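Local coordinates for periplasmic binding protein (Pseudomonas aeruginosa, PDB 2R79) that binds heme in the periplasm and probably hands it on for uptake into the cell, at residues Ala197-Asp202 with Arg231-Asp236. Sequence-based numbering, arbitrary orientation.
Sequences AVVIAD and RLLVLD
Four backbone hydrogen bonds zip 197-202 and 231-236 together as parallel neighbours, the N-H and C=O of V198 and I200 reaching across to R231, L233 and L235. The tightest part is around I200: its N meets L233 O at 2.7 Å, almost straight at 174° and nearly along the C=O axis. L235 N comes to I200 O at the same 2.7 Å, but from above the carbonyl plane. Each of these carbonyls also takes a weaker CA-H contact, from V199 and V234 respectively. On the I200 face, chi1 of -51° sets CG1 anti to the carbonyl carbon, and CD1 crosses obliquely onto L232 CB at 3.8 Å; helix 207-217 closes over I200 and V234. On the other face V199 CG1, anti to its own N, lies against L235 CB at 3.8 Å, while helix 248-259 packs on V199 and L233. This is the helix-flanked sheet of one lobe of a periplasmic binding protein, with 143-150 pairing along the far edge of 197-202. Toward the C-terminal ends the strands part, and a water bridges them, accepting from D202 N at 2.6 Å and donating to L235 O at 2.9 Å. D202 turns its carboxylate away to the backbone N-H groups of A151, G152, S204 and L205, next to heme-binding R203. At the opposite end, R231, partly exposed, runs out extended past A197, its NH2 weakly hydrogen-bonded to S23 of a second subunit.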
loop_
_atom_site.group_PDB
_atom_site.type_symbol
_atom_site.label_atom_id
_atom_site.label_comp_id
_atom_site.label_asym_id
_atom_site.label_seq_id
_atom_site.Cartn_x
_atom_site.Cartn_y
_atom_site.Cartn_z
ATOM N N ALA A 197 -10.241 29.567 10.790
ATOM C CA ALA A 197 -10.212 28.218 10.249
ATOM C C ALA A 197 -11.596 27.861 9.748
ATOM O O ALA A 197 -12.599 28.354 10.262
ATOM C CB ALA A 197 -9.777 27.222 11.323
ATOM N N VAL A 198 -11.647 27.011 8.734
ATOM C CA VAL A 198 -12.914 26.581 8.180
ATOM C C VAL A 198 -12.948 25.063 8.205
ATOM O O VAL A 198 -12.004 24.415 7.763
ATOM C CB VAL A 198 -13.078 27.069 6.721
ATOM C CG1 VAL A 198 -14.373 26.543 6.133
ATOM C CG2 VAL A 198 -13.070 28.580 6.680
ATOM N N VAL A 199 -14.021 24.498 8.742
ATOM C CA VAL A 199 -14.161 23.048 8.796
ATOM C C VAL A 199 -15.111 22.619 7.678
ATOM O O VAL A 199 -16.233 23.103 7.588
ATOM C CB VAL A 199 -14.708 22.586 10.170
ATOM C CG1 VAL A 199 -14.968 21.070 10.149
ATOM C CG2 VAL A 199 -13.694 22.914 11.266
ATOM N N ILE A 200 -14.645 21.717 6.822
ATOM C CA ILE A 200 -15.428 21.246 5.685
ATOM C C ILE A 200 -15.823 19.785 5.820
ATOM O O ILE A 200 -14.972 18.916 6.002
ATOM C CB ILE A 200 -14.626 21.365 4.381
ATOM C CG1 ILE A 200 -14.047 22.770 4.256
ATOM C CG2 ILE A 200 -15.509 21.013 3.193
ATOM C CD1 ILE A 200 -12.605 22.782 3.790
ATOM N N ALA A 201 -17.119 19.524 5.732
ATOM C CA ALA A 201 -17.628 18.170 5.796
ATOM C C ALA A 201 -18.232 17.971 4.417
ATOM O O ALA A 201 -19.312 18.479 4.120
ATOM C CB ALA A 201 -18.691 18.050 6.867
ATOM N N ASP A 202 -17.514 17.262 3.559
ATOM C CA ASP A 202 -17.990 17.030 2.213
ATOM C C ASP A 202 -18.539 15.616 2.056
ATOM O O ASP A 202 -17.921 14.647 2.480
ATOM C CB ASP A 202 -16.856 17.274 1.217
ATOM C CG ASP A 202 -17.364 17.487 -0.194
ATOM O OD1 ASP A 202 -17.970 16.552 -0.762
ATOM O OD2 ASP A 202 -17.165 18.593 -0.734
ATOM N N ARG A 231 -5.605 26.398 6.921
ATOM C CA ARG A 231 -6.519 25.862 7.908
ATOM C C ARG A 231 -7.919 25.529 7.401
ATOM O O ARG A 231 -8.929 25.855 8.033
ATOM C CB ARG A 231 -6.605 26.797 9.110
ATOM C CG ARG A 231 -5.306 26.867 9.869
ATOM C CD ARG A 231 -5.441 27.580 11.194
ATOM N NE ARG A 231 -4.123 27.815 11.761
ATOM C CZ ARG A 231 -3.901 28.254 12.992
ATOM N NH1 ARG A 231 -4.930 28.510 13.798
ATOM N NH2 ARG A 231 -2.649 28.425 13.419
ATOM N N LEU A 232 -7.969 24.896 6.238
ATOM C CA LEU A 232 -9.221 24.429 5.678
ATOM C C LEU A 232 -9.177 22.970 6.120
ATOM O O LEU A 232 -8.528 22.140 5.482
ATOM C CB LEU A 232 -9.212 24.520 4.153
ATOM C CG LEU A 232 -9.125 25.915 3.537
ATOM C CD1 LEU A 232 -9.215 25.799 2.022
ATOM C CD2 LEU A 232 -10.250 26.795 4.079
ATOM N N LEU A 233 -9.832 22.675 7.237
ATOM C CA LEU A 233 -9.841 21.336 7.804
ATOM C C LEU A 233 -10.973 20.477 7.263
ATOM O O LEU A 233 -12.126 20.895 7.232
ATOM C CB LEU A 233 -9.935 21.441 9.323
ATOM C CG LEU A 233 -8.987 22.491 9.924
ATOM C CD1 LEU A 233 -9.297 22.699 11.395
ATOM C CD2 LEU A 233 -7.542 22.062 9.732
ATOM N N VAL A 234 -10.641 19.267 6.839
ATOM C CA VAL A 234 -11.646 18.369 6.290
ATOM C C VAL A 234 -12.083 17.374 7.339
ATOM O O VAL A 234 -11.275 16.619 7.877
ATOM C CB VAL A 234 -11.107 17.643 5.050
ATOM C CG1 VAL A 234 -12.188 16.754 4.447
ATOM C CG2 VAL A 234 -10.650 18.681 4.028
ATOM N N LEU A 235 -13.376 17.391 7.635
ATOM C CA LEU A 235 -13.945 16.517 8.645
ATOM C C LEU A 235 -14.789 15.406 8.036
ATOM O O LEU A 235 -15.470 15.606 7.026
ATOM C CB LEU A 235 -14.825 17.328 9.604
ATOM C CG LEU A 235 -15.310 16.593 10.854
ATOM C CD1 LEU A 235 -14.144 16.437 11.818
ATOM C CD2 LEU A 235 -16.433 17.362 11.517
ATOM N N ASP A 236 -14.741 14.240 8.672
ATOM C CA ASP A 236 -15.518 13.086 8.245
ATOM C C ASP A 236 -16.991 13.463 8.391
ATOM O O ASP A 236 -17.481 13.653 9.498
ATOM C CB ASP A 236 -15.189 11.892 9.142
ATOM C CG ASP A 236 -15.949 10.641 8.759
ATOM O OD1 ASP A 236 -16.788 10.700 7.828
ATOM O OD2 ASP A 236 -15.704 9.595 9.402
HETATM O O HOH W 1 -15.476 15.784 4.179
#